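Ycf54-like protein (Synechocystis sp. PCC 6803, PDB 5M2P) probably acts as an accessory component of the magnesium-protoporphyrin IX monomethylester cyclase, needed for protochlorophyllide formation in chlorophyll biosynthesis. Local coordinates at residues Lys15-Glu20 and Val69-Thr74. Sequence-based numbering, arbitrary orientation.
Sequences KFLLEE and VAIVST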
loop_
_atom_site.group_PDB
_atom_site.type_symbol
_atom_site.label_atom_id
_atom_site.label_comp_id
_atom_site.label_asym_id
_atom_site.label_seq_id
_atom_site.Cartn_x
_atom_site.Cartn_y
_atom_site.Cartn_z
ATOM N N LYS A 15 9.188 0.457 10.827
ATOM C CA LYS A 15 10.440 1.114 11.158
ATOM C C LYS A 15 10.986 1.976 10.001
ATOM O O LYS A 15 11.348 3.142 10.155
ATOM C CB LYS A 15 11.447 0.020 11.556
ATOM C CG LYS A 15 12.828 0.469 11.995
ATOM C CD LYS A 15 13.719 -0.743 12.286
ATOM C CE LYS A 15 15.085 -0.340 12.851
ATOM N NZ LYS A 15 15.770 -1.466 13.541
ATOM N N PHE A 16 11.004 1.394 8.804
ATOM C CA PHE A 16 11.504 2.093 7.632
ATOM C C PHE A 16 10.650 3.271 7.271
ATOM O O PHE A 16 11.149 4.382 7.015
ATOM C CB PHE A 16 11.621 1.124 6.453
ATOM C CG PHE A 16 11.916 1.800 5.135
ATOM C CD1 PHE A 16 13.177 2.210 4.834
ATOM C CD2 PHE A 16 10.933 2.017 4.209
ATOM C CE1 PHE A 16 13.454 2.820 3.639
ATOM C CE2 PHE A 16 11.215 2.616 2.994
ATOM C CZ PHE A 16 12.465 3.055 2.745
ATOM N N LEU A 17 9.336 3.050 7.208
ATOM C CA LEU A 17 8.492 4.127 6.766
ATOM C C LEU A 17 8.540 5.336 7.747
ATOM O O LEU A 17 8.396 6.486 7.350
ATOM C CB LEU A 17 7.093 3.599 6.536
ATOM C CG LEU A 17 6.303 4.393 5.545
ATOM C CD1 LEU A 17 6.965 4.373 4.185
ATOM C CD2 LEU A 17 4.916 3.818 5.497
ATOM N N LEU A 18 8.816 5.067 9.027
ATOM C CA LEU A 18 9.009 6.145 10.006
ATOM C C LEU A 18 10.273 6.997 9.781
ATOM O O LEU A 18 10.369 8.115 10.251
ATOM C CB LEU A 18 9.020 5.562 11.422
ATOM C CG LEU A 18 7.645 5.169 11.941
ATOM C CD1 LEU A 18 7.782 4.131 13.044
ATOM C CD2 LEU A 18 6.908 6.416 12.416
ATOM N N GLU A 19 11.208 6.462 8.993
ATOM C CA GLU A 19 12.395 7.203 8.561
ATOM C C GLU A 19 12.195 7.928 7.239
ATOM O O GLU A 19 13.153 8.434 6.670
ATOM C CB GLU A 19 13.590 6.251 8.425
ATOM C CG GLU A 19 14.006 5.531 9.702
ATOM C CD GLU A 19 14.205 6.475 10.876
ATOM O OE1 GLU A 19 15.099 7.312 10.783
ATOM O OE2 GLU A 19 13.415 6.428 11.846
ATOM N N GLU A 20 10.956 7.965 6.740
ATOM C CA GLU A 20 10.650 8.558 5.439
ATOM C C GLU A 20 9.584 9.658 5.579
ATOM O O GLU A 20 8.570 9.661 4.889
ATOM C CB GLU A 20 10.233 7.461 4.468
ATOM C CG GLU A 20 11.318 6.414 4.206
ATOM C CD GLU A 20 12.403 6.883 3.261
ATOM O OE1 GLU A 20 12.160 7.837 2.495
ATOM O OE2 GLU A 20 13.503 6.282 3.274
ATOM N N VAL A 69 3.573 -2.236 6.756
ATOM C CA VAL A 69 2.679 -1.163 6.371
ATOM C C VAL A 69 2.751 -1.066 4.853
ATOM O O VAL A 69 3.840 -1.142 4.286
ATOM C CB VAL A 69 3.053 0.185 7.015
ATOM C CG1 VAL A 69 4.529 0.468 6.902
ATOM C CG2 VAL A 69 2.208 1.345 6.489
ATOM N N ALA A 70 1.589 -0.984 4.206
ATOM C CA ALA A 70 1.546 -0.884 2.753
ATOM C C ALA A 70 1.038 0.454 2.282
ATOM O O ALA A 70 0.096 1.028 2.836
ATOM C CB ALA A 70 0.655 -1.989 2.177
ATOM N N ILE A 71 1.593 0.898 1.162
ATOM C CA ILE A 71 0.956 1.895 0.327
ATOM C C ILE A 71 0.242 1.126 -0.778
ATOM O O ILE A 71 0.846 0.318 -1.478
ATOM C CB ILE A 71 1.962 2.905 -0.263
ATOM C CG1 ILE A 71 2.888 3.476 0.818
ATOM C CG2 ILE A 71 1.218 4.011 -0.982
ATOM C CD1 ILE A 71 2.191 4.151 1.955
ATOM N N VAL A 72 -1.058 1.344 -0.877
ATOM C CA VAL A 72 -1.939 0.610 -1.795
ATOM C C VAL A 72 -2.577 1.618 -2.719
ATOM O O VAL A 72 -3.001 2.684 -2.293
ATOM C CB VAL A 72 -3.040 -0.116 -0.991
ATOM C CG1 VAL A 72 -3.990 -0.885 -1.903
ATOM C CG2 VAL A 72 -2.394 -1.009 0.047
ATOM N N SER A 73 -2.721 1.258 -3.987
ATOM C CA SER A 73 -3.447 2.125 -4.905
ATOM C C SER A 73 -4.003 1.332 -6.053
ATOM O O SER A 73 -3.429 0.322 -6.454
ATOM C CB SER A 73 -2.506 3.191 -5.480
ATOM O OG SER A 73 -3.167 4.130 -6.289
ATOM N N THR A 74 -5.115 1.807 -6.629
ATOM C CA THR A 74 -5.608 1.288 -7.897
ATOM C C THR A 74 -4.918 1.948 -9.095
ATOM O O THR A 74 -5.183 1.566 -10.217
ATOM C CB THR A 74 -7.125 1.429 -7.997
ATOM O OG1 THR A 74 -7.456 2.799 -7.746
ATOM C CG2 THR A 74 -7.812 0.509 -6.983
#
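Leu17 of the short helix 14-18 meets Val69 and Ile71 of strand 68-73 through side-chain carbons alone; no hydrogen bond joins 15-20 to 69-74, and the two segments bury just 117 Å² between them. Ahead of Leu17, the helix is tied back to the preceding strand where Phe16 N bonds to Ser13 OG. Leu17 itself points its CB at the strand, and CG, anti to the backbone N (chi1 -154°), carries the methyl CD2 towards Val69. There CD2 rests on both methyls of Val69, the nearer being CG1 at 3.7 Å. Leu17 CB lies 4.1 Å from the same Val69 CG1, and the two side chains cross at about a right angle. Farther along the strand, Leu17 CD2 is 4.5 Å from Ile71 CD1, a looser touch made by the tip of the isoleucine. Strand 68-73 lies between strands 43-47 and 5-13 of a four-stranded antiparallel sheet; by alternation Val69 and Ile71 share a face, Ala70 pointing the other way. Phe23 and Leu27 of helix 21-36 and Phe78 of helix 76-86 cover Ile71. Phe23 and Leu86 also pack on Leu17, making it part of the buried core of the Ycf54 domain. Beyond it the chain turns, Glu20 N bonding to Leu17 O at 3.0 Å. Glu20, the N-cap residue of helix 21-36, lays its CG over one face of the Phe16 ring, offset toward the rim and 3.8 Å above the plane.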